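Local coordinates for protein transcription initiation factor TFIID subunit 6 (Drosophila melanogaster, PDB 1TAF) that serves as a histone-fold subunit of the general transcription factor TFIID, which mediates promoter responses to activators and repressors, at residues S8-S11 against M12-I15; L32-D35 against V36-L40; Q57-S60 against V61-D65. All blocks are in the same frame, centred on the assembly; numbering follows the deposited sequence.

Contact 1: S8-S11 against M12-I15; sequences SAES and MKVI
Ser11 and Ile15 are joined by the straightest backbone bond in this first turn and a half of helix 9-18: Ile15 N donates to Ser11 O over 3.2 Å with an angle of 162° at the hydrogen. The turn before it is looser. Glu10 O receives weak bonds from both Lys13 N and Val14 N, and Met12 N reaches Ala9 O only weakly, at 134°, the mixed i+3 and i+4 pattern of a helix just starting. Among side-chain hydroxyls, Ser8 OG donates to Ser11 OG at 2.8 Å; Ser11 OG is also held by an acidic side chain of the partner protein's chain.

Side-chain carbons pack mostly against backbone carbonyl oxygens. Ile15 CG1 lies 3.3 Å from Ser11 O, and Lys13 CG sits 3.4 Å from Ala9 O. With CG anti to its carbonyl carbon (chi1 -45°) and a bend at chi2, the lysine chain passes beside Ala9 O and crosses the Glu10 side chain at about a right angle. The charged ends do not meet: Glu10 OE1 and Lys13 NZ are 6.0 Å apart, and the ammonium is instead bonded to Leu24 O and salt-bridged to Asp26.

Met12, folded at chi2 and chi3, packs on Leu32 and Ala33, while Ala9 touches Lys30 and Lys13 touches Ala29; through these side chains the short first helix of the histone fold lies against the long helix 26-53.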
ATOM      1  N   SER B   8     -24.419   5.213  -3.747  1.00 12.69           N
ATOM      2  CA  SER B   8     -25.228   4.851  -2.585  1.00 13.62           C
ATOM      3  C   SER B   8     -24.493   3.939  -1.614  1.00 12.32           C
ATOM      4  O   SER B   8     -23.607   3.169  -2.008  1.00 12.33           O
ATOM      5  CB  SER B   8     -26.516   4.145  -3.028  1.00 12.55           C
ATOM      6  OG  SER B   8     -26.212   2.910  -3.662  1.00 15.20           O
ATOM      7  N   ALA B   9     -24.886   4.014  -0.348  1.00 10.76           N
ATOM      8  CA  ALA B   9     -24.315   3.170   0.686  1.00  8.99           C
ATOM      9  C   ALA B   9     -24.692   1.717   0.390  1.00 11.28           C
ATOM     10  O   ALA B   9     -23.964   0.791   0.748  1.00  9.94           O
ATOM     11  CB  ALA B   9     -24.857   3.576   2.017  1.00 10.51           C
ATOM     12  N   GLU B  10     -25.820   1.524  -0.296  1.00 12.16           N
ATOM     13  CA  GLU B  10     -26.292   0.185  -0.660  1.00 14.98           C
ATOM     14  C   GLU B  10     -25.321  -0.532  -1.608  1.00 15.56           C
ATOM     15  O   GLU B  10     -25.069  -1.735  -1.474  1.00 16.10           O
ATOM     16  CB  GLU B  10     -27.684   0.276  -1.276  1.00 18.98           C
ATOM     17  CG  GLU B  10     -28.305  -1.059  -1.594  1.00 24.83           C
ATOM     18  CD  GLU B  10     -28.391  -1.974  -0.381  1.00 32.33           C
ATOM     19  OE1 GLU B  10     -28.617  -1.462   0.748  1.00 34.92           O
ATOM     20  OE2 GLU B  10     -28.227  -3.206  -0.561  1.00 34.65           O
ATOM     21  N   SER B  11     -24.734   0.224  -2.531  1.00 13.36           N
ATOM     22  CA  SER B  11     -23.770  -0.320  -3.478  1.00 12.30           C
ATOM     23  C   SER B  11     -22.522  -0.858  -2.780  1.00 11.09           C
ATOM     24  O   SER B  11     -21.871  -1.765  -3.283  1.00 12.24           O
ATOM     25  CB  SER B  11     -23.359   0.756  -4.487  1.00 14.12           C
ATOM     26  OG  SER B  11     -24.489   1.275  -5.158  1.00 15.81           O
ATOM     27  N   MET B  12     -22.180  -0.287  -1.628  1.00 10.97           N
ATOM     28  CA  MET B  12     -21.007  -0.720  -0.863  1.00 12.21           C
ATOM     29  C   MET B  12     -21.258  -2.109  -0.295  1.00 13.61           C
ATOM     30  O   MET B  12     -20.340  -2.910  -0.146  1.00 12.85           O
ATOM     31  CB  MET B  12     -20.725   0.247   0.295  1.00 10.54           C
ATOM     32  CG  MET B  12     -20.554   1.703  -0.108  1.00  9.64           C
ATOM     33  SD  MET B  12     -19.130   1.992  -1.156  1.00 11.78           S
ATOM     34  CE  MET B  12     -19.868   1.973  -2.782  1.00  9.83           C
ATOM     35  N   LYS B  13     -22.514  -2.363   0.050  1.00 15.27           N
ATOM     36  CA  LYS B  13     -22.931  -3.642   0.610  1.00 17.93           C
ATOM     37  C   LYS B  13     -22.786  -4.765  -0.431  1.00 16.82           C
ATOM     38  O   LYS B  13     -22.312  -5.869  -0.131  1.00 15.13           O
ATOM     39  CB  LYS B  13     -24.398  -3.551   1.054  1.00 21.06           C
ATOM     40  CG  LYS B  13     -24.772  -2.288   1.828  1.00 24.03           C
ATOM     41  CD  LYS B  13     -24.417  -2.404   3.299  1.00 26.01           C
ATOM     42  CE  LYS B  13     -25.357  -1.539   4.146  1.00 29.20           C
ATOM     43  NZ  LYS B  13     -25.027  -1.583   5.603  1.00 31.83           N
ATOM     44  N   VAL B  14     -23.214  -4.477  -1.655  1.00 15.24           N
ATOM     45  CA  VAL B  14     -23.139  -5.437  -2.741  1.00 13.12           C
ATOM     46  C   VAL B  14     -21.693  -5.782  -3.006  1.00 13.04           C
ATOM     47  O   VAL B  14     -21.362  -6.940  -3.198  1.00 13.38           O
ATOM     48  CB  VAL B  14     -23.762  -4.864  -4.022  1.00 16.28           C
ATOM     49  CG1 VAL B  14     -23.487  -5.780  -5.212  1.00 14.98           C
ATOM     50  CG2 VAL B  14     -25.260  -4.666  -3.808  1.00 17.85           C
ATOM     51  N   ILE B  15     -20.837  -4.765  -3.035  1.00 10.86           N
ATOM     52  CA  ILE B  15     -19.415  -4.978  -3.268  1.00  9.28           C
ATOM     53  C   ILE B  15     -18.811  -5.836  -2.145  1.00  8.07           C
ATOM     54  O   ILE B  15     -18.037  -6.755  -2.410  1.00  7.05           O
ATOM     55  CB  ILE B  15     -18.663  -3.627  -3.407  1.00  8.60           C
ATOM     56  CG1 ILE B  15     -19.085  -2.927  -4.700  1.00  6.80           C
ATOM     57  CG2 ILE B  15     -17.152  -3.850  -3.388  1.00  9.52           C
ATOM     58  CD1 ILE B  15     -18.498  -1.539  -4.866  1.00  5.89           C
TER

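Contact 2: L32-D35 against V36-L40; sequences LAED and VSIKL. With ZN (zinc ion), chain G.
Asp35 O accepts from Lys39 N at 3.0 Å, a regular i+4 bond of the long helix 26-53. Asp35 and Val36 carry most of this local contact, and Glu34 and Ile38, which touch one turn apart, come next. The Asp35 side chain turns to a different task: with CG anti to the carbonyl carbon (chi1 -71°), the carboxylate reaches a zinc ion, bound by Asp35 OD2 at 2.0 Å. Asp35 OD1 is 2.7 Å from the metal, so the coordination is strongly asymmetric. A water at 2.1 Å from the zinc and Glu31, one turn earlier, also bind it.

Val36 N donates to Leu32 O over 2.9 Å at 167°, close to straight. Its CG1 stands between the backbone N and the carbonyl carbon (chi1 78°), which lays that methyl 3.4 Å from Ala33 O and beside Leu32 O as well.

Glu34 O accepts from Ile38 N, and the Ile38 side chain folds back over the same carbonyl, CG1 coming within 3.3 Å of Glu34 O. Ala33 O is gripped twice by Ser37: the hydroxyl approaches nearly along the C=O axis, with OG 2.6 Å from the oxygen, while the amide comes from above the carbonyl plane. Ser37 OG is also bonded to Ile7 N.

Helix 9-18 covers the side formed by Leu32 and Ala33; the N-terminal loop runs past Glu34, Ser37 and Ile38, and an aromatic side chain of the partner protein's chain packs on Val36.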
ATOM      1  N   LEU B  32     -17.875   4.955   3.348  1.00  8.44           N
ATOM      2  CA  LEU B  32     -17.234   4.464   2.135  1.00  8.65           C
ATOM      3  C   LEU B  32     -17.876   5.009   0.867  1.00  6.58           C
ATOM      4  O   LEU B  32     -17.180   5.320  -0.093  1.00  5.95           O
ATOM      5  CB  LEU B  32     -17.276   2.935   2.092  1.00 11.45           C
ATOM      6  CG  LEU B  32     -16.027   2.163   2.497  1.00 16.53           C
ATOM      7  CD1 LEU B  32     -16.330   0.697   2.406  1.00 19.40           C
ATOM      8  CD2 LEU B  32     -14.870   2.514   1.583  1.00 17.30           C
ATOM      9  N   ALA B  33     -19.204   5.066   0.847  1.00  6.33           N
ATOM     10  CA  ALA B  33     -19.935   5.581  -0.307  1.00  9.44           C
ATOM     11  C   ALA B  33     -19.593   7.054  -0.506  1.00 10.59           C
ATOM     12  O   ALA B  33     -19.459   7.536  -1.632  1.00  8.88           O
ATOM     13  CB  ALA B  33     -21.441   5.414  -0.112  1.00  8.23           C
ATOM     14  N   GLU B  34     -19.434   7.761   0.606  1.00 11.37           N
ATOM     15  CA  GLU B  34     -19.102   9.163   0.549  1.00 10.93           C
ATOM     16  C   GLU B  34     -17.670   9.353   0.080  1.00 10.08           C
ATOM     17  O   GLU B  34     -17.396  10.178  -0.800  1.00  8.71           O
ATOM     18  CB  GLU B  34     -19.281   9.777   1.912  1.00 16.14           C
ATOM     19  CG  GLU B  34     -19.103  11.251   1.910  1.00 24.29           C
ATOM     20  CD  GLU B  34     -19.428  11.824   3.246  1.00 29.48           C
ATOM     21  OE1 GLU B  34     -20.477  11.421   3.794  1.00 31.56           O
ATOM     22  OE2 GLU B  34     -18.629  12.646   3.749  1.00 33.41           O
ATOM     23  N   ASP B  35     -16.764   8.588   0.679  1.00  7.10           N
ATOM     24  CA  ASP B  35     -15.354   8.635   0.336  1.00  7.27           C
ATOM     25  C   ASP B  35     -15.087   8.298  -1.121  1.00  7.66           C
ATOM     26  O   ASP B  35     -14.352   9.021  -1.796  1.00  9.34           O
ATOM     27  CB  ASP B  35     -14.571   7.701   1.238  1.00  6.11           C
ATOM     28  CG  ASP B  35     -14.477   8.219   2.649  1.00  9.37           C
ATOM     29  OD1 ASP B  35     -14.867   9.391   2.882  1.00 12.38           O
ATOM     30  OD2 ASP B  35     -14.005   7.467   3.523  1.00 10.09           O
ATOM     31  N   VAL B  36     -15.696   7.222  -1.622  1.00  7.04           N
ATOM     32  CA  VAL B  36     -15.488   6.848  -3.014  1.00  7.76           C
ATOM     33  C   VAL B  36     -16.056   7.890  -3.983  1.00  6.82           C
ATOM     34  O   VAL B  36     -15.495   8.115  -5.055  1.00  6.57           O
ATOM     35  CB  VAL B  36     -16.037   5.427  -3.343  1.00  9.46           C
ATOM     36  CG1 VAL B  36     -17.563   5.438  -3.522  1.00 10.37           C
ATOM     37  CG2 VAL B  36     -15.340   4.887  -4.602  1.00  9.42           C
ATOM     38  N   SER B  37     -17.146   8.541  -3.588  1.00  6.37           N
ATOM     39  CA  SER B  37     -17.767   9.573  -4.406  1.00  5.82           C
ATOM     40  C   SER B  37     -16.852  10.785  -4.472  1.00  7.94           C
ATOM     41  O   SER B  37     -16.757  11.433  -5.511  1.00  7.36           O
ATOM     42  CB  SER B  37     -19.110   9.961  -3.825  1.00  4.67           C
ATOM     43  OG  SER B  37     -19.938   8.824  -3.793  1.00  5.26           O
ATOM     44  N   ILE B  38     -16.170  11.078  -3.365  1.00  7.48           N
ATOM     45  CA  ILE B  38     -15.232  12.197  -3.319  1.00  7.75           C
ATOM     46  C   ILE B  38     -14.046  11.892  -4.235  1.00  8.22           C
ATOM     47  O   ILE B  38     -13.550  12.780  -4.937  1.00  7.91           O
ATOM     48  CB  ILE B  38     -14.725  12.454  -1.880  1.00  8.54           C
ATOM     49  CG1 ILE B  38     -15.830  13.112  -1.048  1.00  8.82           C
ATOM     50  CG2 ILE B  38     -13.468  13.324  -1.896  1.00  7.62           C
ATOM     51  CD1 ILE B  38     -15.509  13.185   0.446  1.00 10.76           C
ATOM     52  N   LYS B  39     -13.607  10.630  -4.215  1.00  7.99           N
ATOM     53  CA  LYS B  39     -12.499  10.151  -5.043  1.00  9.37           C
ATOM     54  C   LYS B  39     -12.872  10.220  -6.517  1.00  7.92           C
ATOM     55  O   LYS B  39     -12.067  10.643  -7.352  1.00  9.99           O
ATOM     56  CB  LYS B  39     -12.152   8.716  -4.674  1.00 11.57           C
ATOM     57  CG  LYS B  39     -11.135   8.585  -3.578  1.00 17.41           C
ATOM     58  CD  LYS B  39      -9.736   8.612  -4.181  1.00 25.82           C
ATOM     59  CE  LYS B  39      -8.642   8.443  -3.126  1.00 26.59           C
ATOM     60  NZ  LYS B  39      -7.309   8.246  -3.785  1.00 28.42           N
ATOM     61  N   LEU B  40     -14.092   9.802  -6.832  1.00  5.74           N
ATOM     62  CA  LEU B  40     -14.594   9.838  -8.206  1.00  7.70           C
ATOM     63  C   LEU B  40     -14.598  11.266  -8.775  1.00  9.29           C
ATOM     64  O   LEU B  40     -14.191  11.488  -9.920  1.00  9.64           O
ATOM     65  CB  LEU B  40     -16.009   9.256  -8.270  1.00  7.10           C
ATOM     66  CG  LEU B  40     -16.100   7.733  -8.231  1.00  6.74           C
ATOM     67  CD1 LEU B  40     -17.550   7.317  -8.016  1.00  6.96           C
ATOM     68  CD2 LEU B  40     -15.556   7.148  -9.530  1.00  7.70           C
TER
HETATM   69 ZN    ZN G2001     -13.683   8.501   5.199  1.00 18.18          ZN
HETATM   70  O   HOH W   1     -12.559   7.129   6.342  1.00  3.92           O

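Contact 3: Q57-S60 against V61-D65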
ATOM      1  N   GLN B  57     -12.145  18.559 -25.926  1.00 21.18           N
ATOM      2  CA  GLN B  57     -13.406  18.803 -25.223  1.00 21.89           C
ATOM      3  C   GLN B  57     -14.158  17.532 -24.869  1.00 18.55           C
ATOM      4  O   GLN B  57     -15.229  17.585 -24.251  1.00 16.22           O
ATOM      5  CB  GLN B  57     -14.340  19.754 -25.999  1.00 28.26           C
ATOM      6  CG  GLN B  57     -14.078  19.917 -27.491  1.00 33.16           C
ATOM      7  CD  GLN B  57     -12.983  20.927 -27.777  1.00 34.82           C
ATOM      8  OE1 GLN B  57     -12.223  20.782 -28.735  1.00 38.86           O
ATOM      9  NE2 GLN B  57     -12.891  21.954 -26.941  1.00 36.90           N
ATOM     10  N   LYS B  58     -13.612  16.395 -25.283  1.00 15.27           N
ATOM     11  CA  LYS B  58     -14.231  15.115 -24.985  1.00 12.96           C
ATOM     12  C   LYS B  58     -13.270  14.291 -24.128  1.00 13.00           C
ATOM     13  O   LYS B  58     -12.128  14.025 -24.523  1.00 13.09           O
ATOM     14  CB  LYS B  58     -14.582  14.374 -26.269  1.00 11.39           C
ATOM     15  CG  LYS B  58     -15.314  13.081 -26.011  1.00 12.50           C
ATOM     16  CD  LYS B  58     -15.778  12.453 -27.290  1.00 11.63           C
ATOM     17  CE  LYS B  58     -16.844  11.456 -27.000  1.00 13.83           C
ATOM     18  NZ  LYS B  58     -17.592  11.158 -28.241  1.00 20.51           N
ATOM     19  N   LEU B  59     -13.726  13.927 -22.936  1.00 10.95           N
ATOM     20  CA  LEU B  59     -12.911  13.155 -22.014  1.00  8.86           C
ATOM     21  C   LEU B  59     -12.637  11.761 -22.557  1.00  8.01           C
ATOM     22  O   LEU B  59     -13.548  11.060 -22.982  1.00  7.35           O
ATOM     23  CB  LEU B  59     -13.615  13.056 -20.669  1.00  7.97           C
ATOM     24  CG  LEU B  59     -12.756  12.557 -19.511  1.00  7.07           C
ATOM     25  CD1 LEU B  59     -11.750  13.626 -19.142  1.00  9.74           C
ATOM     26  CD2 LEU B  59     -13.664  12.284 -18.330  1.00  9.48           C
ATOM     27  N   SER B  60     -11.381  11.336 -22.498  1.00  8.89           N
ATOM     28  CA  SER B  60     -11.023  10.015 -23.002  1.00  9.97           C
ATOM     29  C   SER B  60     -10.560   9.084 -21.892  1.00 10.93           C
ATOM     30  O   SER B  60     -10.182   9.527 -20.805  1.00 10.15           O
ATOM     31  CB  SER B  60      -9.914  10.127 -24.054  1.00 10.77           C
ATOM     32  OG  SER B  60      -8.711  10.557 -23.449  1.00 12.92           O
ATOM     33  N   VAL B  61     -10.565   7.789 -22.187  1.00 11.69           N
ATOM     34  CA  VAL B  61     -10.114   6.794 -21.228  1.00 14.87           C
ATOM     35  C   VAL B  61      -8.662   7.081 -20.856  1.00 15.24           C
ATOM     36  O   VAL B  61      -8.248   6.814 -19.738  1.00 14.87           O
ATOM     37  CB  VAL B  61     -10.254   5.360 -21.789  1.00 16.77           C
ATOM     38  CG1 VAL B  61     -11.730   5.063 -22.074  1.00 17.39           C
ATOM     39  CG2 VAL B  61      -9.416   5.200 -23.056  1.00 19.45           C
ATOM     40  N   ARG B  62      -7.922   7.675 -21.794  1.00 15.18           N
ATOM     41  CA  ARG B  62      -6.518   8.045 -21.600  1.00 16.26           C
ATOM     42  C   ARG B  62      -6.397   9.144 -20.534  1.00 13.44           C
ATOM     43  O   ARG B  62      -5.438   9.169 -19.758  1.00 13.18           O
ATOM     44  CB  ARG B  62      -5.941   8.542 -22.925  1.00 22.90           C
ATOM     45  CG  ARG B  62      -4.550   8.035 -23.243  1.00 33.86           C
ATOM     46  CD  ARG B  62      -4.520   6.522 -23.459  1.00 40.83           C
ATOM     47  NE  ARG B  62      -5.312   6.100 -24.619  1.00 44.79           N
ATOM     48  CZ  ARG B  62      -5.529   4.828 -24.956  1.00 44.37           C
ATOM     49  NH1 ARG B  62      -5.008   3.850 -24.226  1.00 44.74           N
ATOM     50  NH2 ARG B  62      -6.285   4.532 -26.011  1.00 41.90           N
ATOM     51  N   ASP B  63      -7.349  10.075 -20.532  1.00 12.06           N
ATOM     52  CA  ASP B  63      -7.377  11.155 -19.541  1.00 11.01           C
ATOM     53  C   ASP B  63      -7.631  10.540 -18.152  1.00 10.62           C
ATOM     54  O   ASP B  63      -7.040  10.963 -17.151  1.00 10.44           O
ATOM     55  CB  ASP B  63      -8.499  12.145 -19.859  1.00  8.08           C
ATOM     56  CG  ASP B  63      -8.290  12.867 -21.168  1.00  9.77           C
ATOM     57  OD1 ASP B  63      -7.135  13.166 -21.494  1.00 11.91           O
ATOM     58  OD2 ASP B  63      -9.279  13.168 -21.863  1.00 11.13           O
ATOM     59  N   ILE B  64      -8.508   9.534 -18.109  1.00 11.21           N
ATOM     60  CA  ILE B  64      -8.838   8.842 -16.863  1.00 12.23           C
ATOM     61  C   ILE B  64      -7.639   8.048 -16.333  1.00 14.42           C
ATOM     62  O   ILE B  64      -7.385   8.030 -15.126  1.00 14.00           O
ATOM     63  CB  ILE B  64     -10.058   7.923 -17.043  1.00 11.11           C
ATOM     64  CG1 ILE B  64     -11.301   8.765 -17.374  1.00  9.88           C
ATOM     65  CG2 ILE B  64     -10.277   7.070 -15.784  1.00 10.86           C
ATOM     66  CD1 ILE B  64     -11.814   9.617 -16.221  1.00  7.52           C
ATOM     67  N   ASP B  65      -6.889   7.417 -17.235  1.00 16.84           N
ATOM     68  CA  ASP B  65      -5.697   6.658 -16.850  1.00 18.90           C
ATOM     69  C   ASP B  65      -4.660   7.613 -16.250  1.00 18.02           C
ATOM     70  O   ASP B  65      -4.060   7.316 -15.216  1.00 17.91           O
ATOM     71  CB  ASP B  65      -5.084   5.958 -18.062  1.00 20.89           C
ATOM     72  CG  ASP B  65      -5.851   4.728 -18.481  1.00 24.89           C
ATOM     73  OD1 ASP B  65      -6.423   4.042 -17.612  1.00 29.52           O
ATOM     74  OD2 ASP B  65      -5.862   4.435 -19.690  1.00 31.07           O
TER
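Ser60 and Asp63 meet where Lys58 to Ser60, in extended conformation, give way to helix 61-69. The backbone turns helical from Val61 on, which puts Ser60 at the N-cap. Its carbonyl opens the helix: Ile64 N donates to Ser60 O at 3.2 Å, in the carbonyl plane, and Asp63 N adds a weak bond to the same oxygen.

The side chains close a capping box. Ser60 OG, placed between the backbone N and the carbonyl carbon (chi1 68°), accepts from Asp63 N at 3.3 Å. In return Ser60 N donates to Asp63 OD2 over 2.9 Å, at 164°; this nearly straight bond meets the oxygen from above the carboxylate plane. Asp63 CG lies anti to its carbonyl carbon (chi1 -64°), a turn that carries the carboxylate back to the cap. The other oxygen, Asp63 OD1, is salt-bridged to Arg56, which probably helps fix the rotation of the carboxylate. Beside the box, Leu59 CD1 rests 3.6 Å from Asp63 CB, and Leu59 CD2 lies 3.9 Å from Ile64 CD1, their chains crossing at about a right angle. Leu59 and Ile64 both pack on Ala47 of helix 26-53.

Were Asp63 replaced by an alanine, Ser60 N would probably lose its side-chain acceptor, and with it half of the capping box, and Arg56 its carboxylate mate. Chemically, the reciprocal bonds satisfy two backbone amides at the turn, and the carboxylate's negative charge near the helix N-terminus probably interacts favourably with the helix dipole.

These 70 residues are the histone-fold domain of a longer subunit, and the three contacts, in series along the chain, sample each of its helices. Contacts 1 and 2 touch directly although their centres lie 12 Å apart: Met12 SD is 3.7 Å from Ala33 N, and Ser8 O is 3.7 Å from Ala33 CB. Contact 3 stands apart, about 16 Å from contact 1 between nearest atoms and on the opposite side of the chain's centre; its nearest atoms come within about 7 Å of contact 2. Asp35 in contact 2 is the zinc ligand among these residues; the side chain of Ser60 in contact 3 merely lies near a zinc ion, about 4 Å away.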